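Local coordinates for similar to hydroxylamine oxidoreductase (PDB 6H5L), which is a multiheme c-type cytochrome related to hydroxylamine oxidoreductase that probably serves as a reductase in an anammox bacterium, at residues 46-51 against 192-197; 175-180 against 201-206; 300-305 against 365-370; 309-314 against 332-337. All blocks are in the same frame, centred on the assembly; numbering follows the deposited sequence.

Contact 1: residues 46-51 against 192-197. With HEC (heme c), chain F.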
# COMPACT_ATOMS: atom_id res chain seq x y z
N LYS A 46 53.47 -32.89 -12.13
CA LYS A 46 52.11 -33.40 -12.22
C LYS A 46 51.15 -32.33 -11.72
O LYS A 46 51.50 -31.50 -10.89
CB LYS A 46 51.93 -34.69 -11.40
CG LYS A 46 52.75 -35.86 -11.92
CD LYS A 46 52.30 -37.17 -11.30
CE LYS A 46 53.08 -38.34 -11.88
NZ LYS A 46 52.50 -39.65 -11.46
N ALA A 47 49.93 -32.36 -12.26
CA ALA A 47 48.95 -31.34 -11.92
C ALA A 47 48.44 -31.52 -10.50
O ALA A 47 48.38 -32.63 -9.97
CB ALA A 47 47.77 -31.40 -12.90
N GLN A 48 48.08 -30.40 -9.87
CA GLN A 48 47.41 -30.46 -8.58
C GLN A 48 46.01 -31.03 -8.75
O GLN A 48 45.42 -31.00 -9.84
CB GLN A 48 47.35 -29.07 -7.95
CG GLN A 48 48.72 -28.46 -7.67
CD GLN A 48 48.65 -27.05 -7.12
OE1 GLN A 48 48.07 -26.82 -6.06
NE2 GLN A 48 49.23 -26.10 -7.85
N MET A 49 45.47 -31.57 -7.65
CA MET A 49 44.19 -32.27 -7.70
C MET A 49 43.09 -31.39 -8.28
O MET A 49 42.31 -31.83 -9.13
CB MET A 49 43.81 -32.77 -6.31
CG MET A 49 44.69 -33.89 -5.78
SD MET A 49 44.36 -34.22 -4.03
CE MET A 49 45.03 -32.74 -3.28
N LEU A 50 43.01 -30.14 -7.82
CA LEU A 50 41.92 -29.26 -8.22
C LEU A 50 42.00 -28.80 -9.67
O LEU A 50 41.09 -28.12 -10.14
CB LEU A 50 41.89 -28.04 -7.30
CG LEU A 50 41.47 -28.31 -5.86
CD1 LEU A 50 42.06 -27.26 -4.93
CD2 LEU A 50 39.95 -28.33 -5.74
N ASP A 51 43.07 -29.16 -10.39
CA ASP A 51 43.14 -28.83 -11.81
C ASP A 51 42.08 -29.57 -12.62
O ASP A 51 41.81 -29.17 -13.75
CB ASP A 51 44.54 -29.14 -12.35
CG ASP A 51 45.60 -28.21 -11.77
OD1 ASP A 51 45.23 -27.25 -11.07
OD2 ASP A 51 46.80 -28.44 -12.02
N TYR A 192 57.21 -28.53 -3.56
CA TYR A 192 56.35 -27.39 -3.25
C TYR A 192 55.29 -27.18 -4.32
O TYR A 192 54.90 -26.04 -4.60
CB TYR A 192 57.18 -26.12 -3.07
CG TYR A 192 58.42 -26.30 -2.23
CD1 TYR A 192 58.33 -26.60 -0.88
CD2 TYR A 192 59.68 -26.14 -2.78
CE1 TYR A 192 59.46 -26.76 -0.10
CE2 TYR A 192 60.82 -26.29 -2.02
CZ TYR A 192 60.71 -26.60 -0.68
OH TYR A 192 61.84 -26.76 0.08
N LEU A 193 54.81 -28.26 -4.94
CA LEU A 193 53.78 -28.14 -5.96
C LEU A 193 52.51 -27.51 -5.40
O LEU A 193 51.94 -26.59 -6.01
CB LEU A 193 53.46 -29.52 -6.56
CG LEU A 193 52.23 -29.57 -7.46
CD1 LEU A 193 52.47 -28.83 -8.77
CD2 LEU A 193 51.80 -31.01 -7.72
N TYR A 194 52.06 -27.99 -4.25
CA TYR A 194 50.83 -27.48 -3.66
C TYR A 194 51.01 -26.17 -2.91
O TYR A 194 50.02 -25.59 -2.44
CB TYR A 194 50.22 -28.53 -2.73
CG TYR A 194 49.53 -29.64 -3.50
CD1 TYR A 194 48.20 -29.53 -3.87
CD2 TYR A 194 50.22 -30.79 -3.87
CE1 TYR A 194 47.57 -30.53 -4.58
CE2 TYR A 194 49.60 -31.79 -4.58
CZ TYR A 194 48.27 -31.66 -4.93
OH TYR A 194 47.66 -32.67 -5.64
N GLY A 195 52.25 -25.68 -2.77
CA GLY A 195 52.45 -24.31 -2.34
C GLY A 195 51.93 -23.30 -3.34
O GLY A 195 51.68 -22.15 -2.98
N GLN A 196 51.76 -23.72 -4.60
CA GLN A 196 51.17 -22.90 -5.64
C GLN A 196 49.66 -23.11 -5.75
O GLN A 196 49.09 -22.98 -6.85
CB GLN A 196 51.86 -23.20 -6.97
CG GLN A 196 53.38 -23.08 -6.88
CD GLN A 196 54.08 -23.54 -8.14
OE1 GLN A 196 54.96 -22.85 -8.66
NE2 GLN A 196 53.72 -24.72 -8.62
N HIS A 197 49.01 -23.44 -4.63
CA HIS A 197 47.57 -23.69 -4.62
C HIS A 197 46.79 -22.49 -5.14
O HIS A 197 45.89 -22.62 -5.98
CB HIS A 197 47.13 -24.04 -3.19
CG HIS A 197 45.65 -24.05 -2.99
ND1 HIS A 197 44.89 -25.20 -3.12
CD2 HIS A 197 44.78 -23.07 -2.65
CE1 HIS A 197 43.62 -24.92 -2.88
NE2 HIS A 197 43.53 -23.63 -2.59
FE HEC F . 49.67 -14.72 -11.90
CHA HEC F . 50.28 -12.07 -13.91
CHB HEC F . 52.17 -16.49 -13.20
CHC HEC F . 49.70 -16.79 -9.06
CHD HEC F . 46.72 -13.42 -10.84
NA HEC F . 50.97 -14.35 -13.32
C1A HEC F . 51.11 -13.17 -14.03
C2A HEC F . 52.26 -13.33 -14.91
C3A HEC F . 52.77 -14.55 -14.71
C4A HEC F . 51.97 -15.22 -13.70
CMA HEC F . 54.00 -15.14 -15.42
CAA HEC F . 52.82 -12.29 -15.91
CBA HEC F . 51.76 -11.93 -16.95
CGA HEC F . 51.89 -12.87 -18.12
O1A HEC F . 50.85 -13.48 -18.49
O2A HEC F . 53.01 -13.03 -18.67
NB HEC F . 50.70 -16.41 -11.26
C1B HEC F . 51.80 -16.87 -11.93
C2B HEC F . 52.51 -17.80 -11.06
C3B HEC F . 51.82 -17.88 -9.90
C4B HEC F . 50.67 -17.00 -10.02
CMB HEC F . 53.81 -18.49 -11.53
CAB HEC F . 52.06 -18.70 -8.60
CBB HEC F . 52.98 -19.94 -8.70
NC HEC F . 48.41 -15.08 -10.26
C1C HEC F . 48.64 -15.91 -9.17
C2C HEC F . 47.66 -15.59 -8.15
C3C HEC F . 46.77 -14.74 -8.69
C4C HEC F . 47.27 -14.36 -10.00
CMC HEC F . 47.49 -16.39 -6.84
CAC HEC F . 45.50 -14.16 -8.03
CBC HEC F . 45.84 -13.34 -6.76
ND HEC F . 48.66 -12.99 -12.31
C1D HEC F . 47.42 -12.67 -11.77
C2D HEC F . 46.98 -11.41 -12.33
C3D HEC F . 48.10 -10.98 -13.30
C4D HEC F . 49.09 -12.02 -13.21
CMD HEC F . 45.66 -10.68 -12.01
CAD HEC F . 48.17 -9.71 -14.18
CBD HEC F . 47.94 -8.45 -13.35
CGD HEC F . 48.01 -7.25 -14.25
O1D HEC F . 48.46 -7.42 -15.42
O2D HEC F . 47.64 -6.14 -13.81
O HOH W 1 45.72 -26.77 -4.95
O HOH W 2 50.64 -13.43 -10.54
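Gln48 and Tyr194 both hold CG beside their own backbone N, anti to the carbonyl carbon (chi1 -62° and -76°), and their side chains slide past each other in opposite directions. Gln48 CG lies over one face of the tyrosine ring, toward its rim, in a CH-pi contact 4.1 Å from the Tyr194 centroid. Further out, Gln48 NE2 makes a straight but weak hydrogen bond to Gln196 O (3.3 Å, 178°); its stronger partner is Tyr184 OH. Gln48 OE1 accepts from water 1 at 2.6 Å, and the same water hydrogen-bonds His197 ND1. Met49 N donates a hydrogen bond to Tyr194 OH at 3.2 Å, and the two side chains cross at about a right angle, with Met49 CE 3.6 Å from Tyr194 CE1. Gln196 OE1 reaches heme c, 3.5 Å from its CBB. Ser365 of a second subunit packs on Met49 and Leu50. The type I turn Gln48-Asp51, leading into helix 51-54, thereby rests on the link between helices 182-189 and 197-202.

Contact 2: residues 175-180 against 201-206. With HEC (heme c), chain F.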
# COMPACT_ATOMS: atom_id res chain seq x y z
N TRP A 175 45.81 -19.82 -18.08
CA TRP A 175 46.44 -21.07 -17.68
C TRP A 175 47.80 -21.25 -18.35
O TRP A 175 48.67 -21.94 -17.81
CB TRP A 175 45.54 -22.26 -17.99
CG TRP A 175 45.96 -23.49 -17.26
CD1 TRP A 175 46.65 -24.55 -17.76
CD2 TRP A 175 45.72 -23.78 -15.88
NE1 TRP A 175 46.86 -25.49 -16.78
CE2 TRP A 175 46.29 -25.04 -15.61
CE3 TRP A 175 45.07 -23.10 -14.84
CZ2 TRP A 175 46.24 -25.63 -14.35
CZ3 TRP A 175 45.02 -23.69 -13.59
CH2 TRP A 175 45.60 -24.95 -13.36
N GLU A 176 47.98 -20.65 -19.53
CA GLU A 176 49.29 -20.66 -20.17
C GLU A 176 50.33 -20.01 -19.27
O GLU A 176 51.35 -20.62 -18.93
CB GLU A 176 49.23 -19.95 -21.52
CG GLU A 176 50.58 -19.85 -22.22
CD GLU A 176 50.56 -18.87 -23.38
OE1 GLU A 176 49.46 -18.51 -23.84
OE2 GLU A 176 51.65 -18.46 -23.82
N ALA A 177 50.07 -18.77 -18.84
CA ALA A 177 51.03 -18.03 -18.03
C ALA A 177 51.35 -18.75 -16.73
O ALA A 177 52.46 -18.61 -16.19
CB ALA A 177 50.50 -16.63 -17.75
N ASN A 178 50.40 -19.52 -16.20
CA ASN A 178 50.61 -20.19 -14.92
C ASN A 178 51.72 -21.23 -15.02
O ASN A 178 52.69 -21.21 -14.25
CB ASN A 178 49.30 -20.84 -14.46
CG ASN A 178 49.40 -21.38 -13.04
OD1 ASN A 178 50.23 -20.94 -12.24
ND2 ASN A 178 48.54 -22.34 -12.72
N THR A 179 51.61 -22.16 -15.98
CA THR A 179 52.49 -23.31 -16.05
C THR A 179 53.60 -23.18 -17.09
O THR A 179 54.44 -24.08 -17.19
CB THR A 179 51.68 -24.58 -16.33
OG1 THR A 179 51.12 -24.51 -17.65
CG2 THR A 179 50.55 -24.73 -15.32
N ILE A 180 53.62 -22.09 -17.87
CA ILE A 180 54.66 -21.97 -18.88
C ILE A 180 55.98 -21.50 -18.26
O ILE A 180 57.06 -21.79 -18.80
CB ILE A 180 54.22 -21.04 -20.02
CG1 ILE A 180 55.10 -21.26 -21.26
CG2 ILE A 180 54.27 -19.58 -19.59
CD1 ILE A 180 54.70 -20.41 -22.45
N MET A 201 44.33 -21.64 -8.76
CA MET A 201 42.98 -21.17 -8.45
C MET A 201 42.70 -19.79 -9.04
O MET A 201 41.57 -19.51 -9.44
CB MET A 201 42.78 -21.15 -6.94
CG MET A 201 41.34 -21.05 -6.47
SD MET A 201 41.20 -21.38 -4.71
CE MET A 201 39.49 -20.96 -4.41
N CYS A 202 43.72 -18.94 -9.11
CA CYS A 202 43.56 -17.58 -9.62
C CYS A 202 43.71 -17.49 -11.13
O CYS A 202 43.08 -16.63 -11.75
CB CYS A 202 44.57 -16.65 -8.95
SG CYS A 202 44.18 -14.88 -9.03
N HIS A 203 44.52 -18.36 -11.73
CA HIS A 203 44.66 -18.44 -13.18
C HIS A 203 43.70 -19.43 -13.82
O HIS A 203 43.96 -19.90 -14.92
CB HIS A 203 46.10 -18.79 -13.55
CG HIS A 203 47.07 -17.67 -13.35
ND1 HIS A 203 47.64 -16.97 -14.39
CD2 HIS A 203 47.57 -17.12 -12.21
CE1 HIS A 203 48.45 -16.04 -13.92
NE2 HIS A 203 48.43 -16.11 -12.60
N SER A 204 42.59 -19.72 -13.16
CA SER A 204 41.58 -20.65 -13.65
C SER A 204 40.52 -19.99 -14.52
O SER A 204 39.56 -20.66 -14.92
CB SER A 204 40.90 -21.37 -12.48
OG SER A 204 40.16 -20.46 -11.67
N GLY A 205 40.67 -18.70 -14.82
CA GLY A 205 39.66 -17.99 -15.59
C GLY A 205 39.80 -18.17 -17.09
O GLY A 205 39.25 -17.38 -17.86
N ALA A 206 40.53 -19.20 -17.51
CA ALA A 206 40.74 -19.45 -18.93
C ALA A 206 39.68 -20.37 -19.53
O ALA A 206 39.26 -20.16 -20.67
CB ALA A 206 42.14 -20.03 -19.17
FE HEC F . 49.67 -14.72 -11.90
CHA HEC F . 50.28 -12.07 -13.91
CHB HEC F . 52.17 -16.49 -13.20
CHC HEC F . 49.70 -16.79 -9.06
CHD HEC F . 46.72 -13.42 -10.84
NA HEC F . 50.97 -14.35 -13.32
C1A HEC F . 51.11 -13.17 -14.03
C2A HEC F . 52.26 -13.33 -14.91
C3A HEC F . 52.77 -14.55 -14.71
C4A HEC F . 51.97 -15.22 -13.70
CMA HEC F . 54.00 -15.14 -15.42
CAA HEC F . 52.82 -12.29 -15.91
CBA HEC F . 51.76 -11.93 -16.95
CGA HEC F . 51.89 -12.87 -18.12
O1A HEC F . 50.85 -13.48 -18.49
O2A HEC F . 53.01 -13.03 -18.67
NB HEC F . 50.70 -16.41 -11.26
C1B HEC F . 51.80 -16.87 -11.93
C2B HEC F . 52.51 -17.80 -11.06
C3B HEC F . 51.82 -17.88 -9.90
C4B HEC F . 50.67 -17.00 -10.02
CMB HEC F . 53.81 -18.49 -11.53
CAB HEC F . 52.06 -18.70 -8.60
CBB HEC F . 52.98 -19.94 -8.70
NC HEC F . 48.41 -15.08 -10.26
C1C HEC F . 48.64 -15.91 -9.17
C2C HEC F . 47.66 -15.59 -8.15
C3C HEC F . 46.77 -14.74 -8.69
C4C HEC F . 47.27 -14.36 -10.00
CMC HEC F . 47.49 -16.39 -6.84
CAC HEC F . 45.50 -14.16 -8.03
CBC HEC F . 45.84 -13.34 -6.76
ND HEC F . 48.66 -12.99 -12.31
C1D HEC F . 47.42 -12.67 -11.77
C2D HEC F . 46.98 -11.41 -12.33
C3D HEC F . 48.10 -10.98 -13.30
C4D HEC F . 49.09 -12.02 -13.21
CMD HEC F . 45.66 -10.68 -12.01
CAD HEC F . 48.17 -9.71 -14.18
CBD HEC F . 47.94 -8.45 -13.35
CGD HEC F . 48.01 -7.25 -14.25
O1D HEC F . 48.46 -7.42 -15.42
O2D HEC F . 47.64 -6.14 -13.81
O HOH W 2 50.64 -13.43 -10.54
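The CxxCH heme-attachment motif closes here with Cys202 and His203, and its histidine packs against helix 174-180: His203 CB lies 3.9 Å from Asn178 CB. Just beyond, the carbonyl of the histidine meets the indole at its edge and in its plane, with His203 O 3.4 Å from Trp175 CE3. Ala206 CB adds an apolar touch, 4.2 Å from Trp175 CB. Both motif residues hold the heme. Cys202 SG is bonded to heme CAC at 1.8 Å. His203 NE2 ligates the heme iron at 2.0 Å. Water 2 holds the opposite axial position, 2.1 Å from the iron, as might be expected if this heme corresponds to the active-site heme of hydroxylamine oxidoreductase. The hydrogen bond of His203 ND1 to Ser174 O, at the start of the same helix, would restrain the rotation of the ligating ring. CG of Asn178 is anti to its backbone N (chi1 -171°), and ND2 lies over one face of the Trp175 ring, toward the rim; it donates to Asp200 OD1. Ala177 CB approaches propionate atom O1A of the heme to 3.3 Å.

Contact 3: residues 300-305 against 365-370. With HEC (heme c), chain I.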
# COMPACT_ATOMS: atom_id res chain seq x y z
N GLY A 300 44.37 -1.88 -22.55
CA GLY A 300 45.56 -1.81 -21.72
C GLY A 300 46.74 -1.18 -22.45
O GLY A 300 46.98 -1.44 -23.63
N ILE A 301 47.48 -0.34 -21.72
CA ILE A 301 48.65 0.36 -22.24
C ILE A 301 49.90 0.04 -21.44
O ILE A 301 50.93 -0.37 -22.01
CB ILE A 301 48.43 1.89 -22.30
CG1 ILE A 301 47.22 2.22 -23.22
CG2 ILE A 301 49.68 2.61 -22.77
CD1 ILE A 301 46.84 3.70 -23.21
N TRP A 302 49.83 0.26 -20.14
CA TRP A 302 50.97 -0.00 -19.23
C TRP A 302 50.83 -1.42 -18.70
O TRP A 302 51.59 -1.76 -17.87
CB TRP A 302 50.99 0.98 -18.07
CG TRP A 302 51.45 2.37 -18.38
CD1 TRP A 302 50.65 3.45 -18.56
CD2 TRP A 302 52.79 2.83 -18.55
NE1 TRP A 302 51.40 4.55 -18.80
CE2 TRP A 302 52.72 4.21 -18.81
CE3 TRP A 302 54.04 2.23 -18.49
CZ2 TRP A 302 53.85 4.98 -19.03
CZ3 TRP A 302 55.16 3.00 -18.70
CH2 TRP A 302 55.06 4.35 -18.97
N ARG A 303 50.01 -2.21 -19.35
CA ARG A 303 49.50 -3.54 -18.98
C ARG A 303 49.75 -3.88 -17.52
O ARG A 303 49.01 -3.44 -16.72
CB ARG A 303 50.13 -4.54 -19.94
CG ARG A 303 50.00 -4.13 -21.39
CD ARG A 303 48.64 -4.22 -22.00
NE ARG A 303 48.03 -5.50 -21.77
CZ ARG A 303 47.99 -6.52 -22.60
NH1 ARG A 303 48.58 -6.47 -23.76
NH2 ARG A 303 47.33 -7.59 -22.26
N MET A 304 50.87 -4.49 -17.16
CA MET A 304 51.02 -4.91 -15.78
C MET A 304 51.86 -3.94 -14.96
O MET A 304 51.80 -3.99 -13.73
CB MET A 304 51.63 -6.31 -15.71
CG MET A 304 51.50 -6.97 -14.33
SD MET A 304 52.01 -8.70 -14.28
CE MET A 304 51.79 -9.08 -12.54
N GLY A 305 52.58 -3.03 -15.62
CA GLY A 305 53.54 -2.18 -14.94
C GLY A 305 54.93 -2.75 -14.88
O GLY A 305 55.82 -2.13 -14.28
N SER A 365 49.51 12.28 -15.80
CA SER A 365 50.26 12.12 -14.56
C SER A 365 50.52 10.64 -14.27
O SER A 365 51.56 10.31 -13.69
CB SER A 365 49.50 12.76 -13.40
OG SER A 365 49.30 14.14 -13.62
N LEU A 366 49.60 9.76 -14.65
CA LEU A 366 49.86 8.33 -14.57
C LEU A 366 51.07 7.94 -15.41
O LEU A 366 51.91 7.15 -14.98
CB LEU A 366 48.63 7.54 -15.01
CG LEU A 366 48.84 6.04 -15.28
CD1 LEU A 366 49.20 5.30 -14.00
CD2 LEU A 366 47.61 5.43 -15.93
N ASP A 367 51.17 8.50 -16.62
CA ASP A 367 52.33 8.24 -17.47
C ASP A 367 53.61 8.76 -16.82
O ASP A 367 54.64 8.08 -16.84
CB ASP A 367 52.12 8.87 -18.85
CG ASP A 367 50.91 8.32 -19.57
OD1 ASP A 367 50.55 7.15 -19.33
OD2 ASP A 367 50.31 9.06 -20.38
N GLN A 368 53.55 9.96 -16.25
CA GLN A 368 54.74 10.53 -15.62
C GLN A 368 55.18 9.72 -14.41
O GLN A 368 56.38 9.52 -14.19
CB GLN A 368 54.48 11.98 -15.22
CG GLN A 368 54.35 12.92 -16.40
CD GLN A 368 55.56 12.88 -17.32
OE1 GLN A 368 55.43 12.84 -18.54
NE2 GLN A 368 56.75 12.88 -16.73
N PHE A 369 54.22 9.23 -13.61
CA PHE A 369 54.57 8.38 -12.48
C PHE A 369 55.25 7.10 -12.96
O PHE A 369 56.21 6.64 -12.34
CB PHE A 369 53.32 8.04 -11.67
CG PHE A 369 53.56 7.05 -10.57
CD1 PHE A 369 53.98 7.47 -9.31
CD2 PHE A 369 53.37 5.69 -10.78
CE1 PHE A 369 54.21 6.56 -8.30
CE2 PHE A 369 53.60 4.78 -9.77
CZ PHE A 369 54.01 5.21 -8.53
N MET A 370 54.77 6.52 -14.06
CA MET A 370 55.35 5.28 -14.55
C MET A 370 56.73 5.50 -15.15
O MET A 370 57.61 4.64 -15.03
CB MET A 370 54.41 4.63 -15.57
CG MET A 370 53.13 4.11 -14.95
SD MET A 370 53.49 2.96 -13.62
CE MET A 370 53.92 1.49 -14.56
FE HEC I . 41.51 -0.51 -13.77
CHA HEC I . 44.58 -0.35 -15.15
CHB HEC I . 42.03 -3.81 -12.91
CHC HEC I . 38.52 -0.58 -12.08
CHD HEC I . 40.62 2.54 -15.13
NA HEC I . 43.06 -1.81 -13.90
C1A HEC I . 44.16 -1.58 -14.69
C2A HEC I . 44.80 -2.85 -14.94
C3A HEC I . 44.10 -3.81 -14.33
C4A HEC I . 42.99 -3.17 -13.66
CMA HEC I . 44.41 -5.32 -14.32
CAA HEC I . 46.07 -3.07 -15.78
CBA HEC I . 45.67 -3.25 -17.23
CGA HEC I . 45.78 -1.93 -17.94
O1A HEC I . 44.73 -1.40 -18.39
O2A HEC I . 46.92 -1.39 -18.05
NB HEC I . 40.44 -1.95 -12.74
C1B HEC I . 40.89 -3.21 -12.41
C2B HEC I . 39.99 -3.79 -11.44
C3B HEC I . 39.01 -2.91 -11.22
C4B HEC I . 39.28 -1.73 -12.02
CMB HEC I . 40.11 -5.20 -10.83
CAB HEC I . 37.81 -3.09 -10.26
CBB HEC I . 38.26 -3.20 -8.79
NC HEC I . 39.85 0.72 -13.67
C1C HEC I . 38.76 0.54 -12.84
C2C HEC I . 38.03 1.79 -12.78
C3C HEC I . 38.51 2.58 -13.74
C4C HEC I . 39.73 1.98 -14.24
CMC HEC I . 36.63 1.93 -12.14
CAC HEC I . 37.98 3.98 -14.12
CBC HEC I . 38.24 4.99 -12.98
ND HEC I . 42.45 0.89 -14.98
C1D HEC I . 41.91 2.11 -15.38
C2D HEC I . 42.92 2.84 -16.11
C3D HEC I . 44.16 1.94 -16.11
C4D HEC I . 43.77 0.74 -15.39
CMD HEC I . 42.78 4.24 -16.75
CAD HEC I . 45.52 2.23 -16.77
CBD HEC I . 45.39 1.93 -18.26
CGD HEC I . 46.71 2.14 -18.95
O1D HEC I . 47.06 3.31 -19.25
O2D HEC I . 47.41 1.13 -19.21
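Trp302 presents one face of its six-membered ring to Met370 CB, which stands 3.4 Å from the centroid and 8° off the ring normal, a CH-pi contact. The sulfur adds an oblique Met-aromatic approach, Met370 SD being 5.2 Å from the same centroid. Bends at chi2 and chi3 (-56° and -77°) bring Met370 CE within 3.7 Å of Gly305 CA. At the ring edge, Trp302 NE1 donates in the indole plane to Asp367 OD1 at 2.8 Å, meeting the carboxylate on its anti side; Asp367 OD2 forms a salt bridge with Arg343. The contact thus joins helix 356-389 to a heme-binding loop of the multiheme fold: Trp302 N and Ile301 N donate hydrogen bonds to propionate oxygen O2D of heme c at 2.7 Å and 2.9 Å. An alanine in place of Trp302 would probably open a gap beside Met370 and leave Asp367 OD1 without its indole donor. Phe371, further along the helix, meets Trp302 edge-to-face, and Tyr472 of helix 455-476 touches both Trp302 and Met370.

Contact 4: residues 309-314 against 332-337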
# COMPACT_ATOMS: atom_id res chain seq x y z
N PRO A 309 58.93 0.70 -20.68
CA PRO A 309 58.55 1.49 -21.85
C PRO A 309 59.75 1.82 -22.72
O PRO A 309 60.86 2.03 -22.23
CB PRO A 309 57.94 2.77 -21.25
CG PRO A 309 58.62 2.90 -19.92
CD PRO A 309 58.82 1.49 -19.43
N SER A 310 59.52 1.85 -24.04
CA SER A 310 60.58 2.17 -24.99
C SER A 310 60.94 3.65 -25.00
O SER A 310 61.92 4.03 -25.65
CB SER A 310 60.17 1.75 -26.41
OG SER A 310 59.08 2.53 -26.89
N ASN A 311 60.18 4.49 -24.31
CA ASN A 311 60.40 5.93 -24.30
C ASN A 311 61.42 6.36 -23.25
O ASN A 311 61.47 7.54 -22.90
CB ASN A 311 59.07 6.66 -24.08
CG ASN A 311 57.93 6.03 -24.85
OD1 ASN A 311 57.17 5.23 -24.30
ND2 ASN A 311 57.80 6.39 -26.12
N LEU A 312 62.22 5.42 -22.73
CA LEU A 312 63.21 5.73 -21.72
C LEU A 312 64.57 5.19 -22.14
O LEU A 312 64.67 4.18 -22.84
CB LEU A 312 62.83 5.14 -20.35
CG LEU A 312 61.73 5.86 -19.57
CD1 LEU A 312 61.50 5.17 -18.23
CD2 LEU A 312 62.08 7.32 -19.37
N GLU A 313 65.62 5.87 -21.69
CA GLU A 313 67.00 5.45 -21.89
C GLU A 313 67.51 4.83 -20.60
O GLU A 313 67.62 5.53 -19.58
CB GLU A 313 67.87 6.63 -22.32
CG GLU A 313 69.32 6.28 -22.59
CD GLU A 313 69.62 6.11 -24.06
OE1 GLU A 313 68.68 5.81 -24.83
OE2 GLU A 313 70.79 6.27 -24.45
N TYR A 314 67.81 3.54 -20.63
CA TYR A 314 68.15 2.79 -19.43
C TYR A 314 69.66 2.66 -19.28
O TYR A 314 70.41 2.66 -20.26
CB TYR A 314 67.51 1.40 -19.46
CG TYR A 314 66.01 1.44 -19.65
CD1 TYR A 314 65.16 1.58 -18.56
CD2 TYR A 314 65.45 1.36 -20.91
CE1 TYR A 314 63.78 1.62 -18.73
CE2 TYR A 314 64.08 1.40 -21.09
CZ TYR A 314 63.25 1.54 -20.00
OH TYR A 314 61.89 1.58 -20.18
N ILE A 332 57.14 -1.25 -24.48
CA ILE A 332 55.90 -0.59 -24.85
C ILE A 332 56.20 0.83 -25.31
O ILE A 332 56.89 1.58 -24.61
CB ILE A 332 54.91 -0.60 -23.68
CG1 ILE A 332 54.68 -2.02 -23.17
CG2 ILE A 332 53.59 0.03 -24.09
CD1 ILE A 332 53.80 -2.09 -21.94
N ASP A 333 55.68 1.20 -26.48
CA ASP A 333 55.78 2.57 -26.98
C ASP A 333 54.54 3.31 -26.51
O ASP A 333 53.46 3.16 -27.08
CB ASP A 333 55.92 2.59 -28.50
CG ASP A 333 56.28 3.96 -29.03
OD1 ASP A 333 56.45 4.89 -28.22
OD2 ASP A 333 56.40 4.10 -30.27
N ILE A 334 54.70 4.12 -25.45
CA ILE A 334 53.57 4.81 -24.85
C ILE A 334 52.92 5.77 -25.85
O ILE A 334 51.70 5.94 -25.87
CB ILE A 334 54.01 5.54 -23.57
CG1 ILE A 334 54.40 4.52 -22.50
CG2 ILE A 334 52.92 6.47 -23.06
CD1 ILE A 334 53.33 3.49 -22.23
N TYR A 335 53.73 6.39 -26.71
CA TYR A 335 53.25 7.40 -27.64
C TYR A 335 53.15 6.88 -29.07
O TYR A 335 53.29 7.65 -30.03
CB TYR A 335 54.13 8.64 -27.57
CG TYR A 335 54.17 9.25 -26.18
CD1 TYR A 335 53.05 9.89 -25.65
CD2 TYR A 335 55.31 9.16 -25.40
CE1 TYR A 335 53.08 10.43 -24.38
CE2 TYR A 335 55.34 9.71 -24.12
CZ TYR A 335 54.22 10.34 -23.62
OH TYR A 335 54.25 10.89 -22.36
N SER A 336 52.91 5.58 -29.23
CA SER A 336 52.63 5.04 -30.55
C SER A 336 51.22 5.43 -30.99
O SER A 336 50.38 5.82 -30.18
CB SER A 336 52.78 3.52 -30.56
OG SER A 336 51.76 2.91 -29.79
N GLU A 337 50.98 5.32 -32.30
CA GLU A 337 49.64 5.59 -32.82
C GLU A 337 48.60 4.69 -32.16
O GLU A 337 47.47 5.12 -31.90
CB GLU A 337 49.62 5.41 -34.34
CG GLU A 337 50.10 6.61 -35.13
CD GLU A 337 49.94 6.42 -36.62
OE1 GLU A 337 50.01 5.26 -37.08
OE2 GLU A 337 49.73 7.42 -37.33
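Pro309 and Ile332 form a single beta bridge, their CA atoms 4.5 Å apart; Ser310 N donates to Ile332 O at 2.7 Å (165°), and Ile332 also pairs by backbone with Pro308. Both segments belong to the one long loop between strand 291-292 and helix 337-350. Ser310 OG reaches the same oxygen, Ile332 O, at 3.3 Å in a weak bond. The side chain that carries most of the contact is Asn311, its CG beside the backbone N and anti to the carbonyl carbon (chi1 -40°). Its two amide ends do different work. Asn311 OD1 accepts from Ile334 N at 2.9 Å, in the carbonyl plane and on a lone pair, while Asn311 ND2 donates to Asp333 OD1 at 2.9 Å; the amide and carboxylate planes stand 42° apart. Asn311 ND2 also lies at the edge of the Tyr335 ring, 3.8 Å from Tyr335 CD2. Beside the polar pairs, Pro309 CB packs 4.1 Å from Ile334 CG1. A leucine replacing Asn311 would probably leave Ile334 N without its acceptor and Asp333 OD1 without the amide donor, so that the two arms of the loop would be less firmly joined. The 332-337 side turns through a type I turn, Asp333-Ser336, and Ser336 caps helix 337-350. One neutral amide, acting as donor and acceptor at once, thus continues by side-chain bonds a pairing that the backbones sustain for a single bridge.

How the contacts relate
Contacts 2 and 3 are wholly buried, whereas contacts 1 and 4 are only partly so; the centre of contact 2 lies about 7 Å from the chain centre and that of contact 4 about 23 Å, with contacts 1 and 3 between. Contacts 1 and 2 share one heme c and the helix 197-202 region, and touch where Asp51 OD1 lies 3.3 Å from Trp175 CH2. Contact 4 is nested within the loop closed by contact 3, and Trp302 packs on both Pro309 and Ile334. The chemistry follows place: metal ligation and covalent heme attachment in contact 2, indole packing and propionate binding in contact 3, an amide network in contact 4, and a water-bridged glutamine in contact 1. Contacts 1, 2 and 3 also meet other subunits.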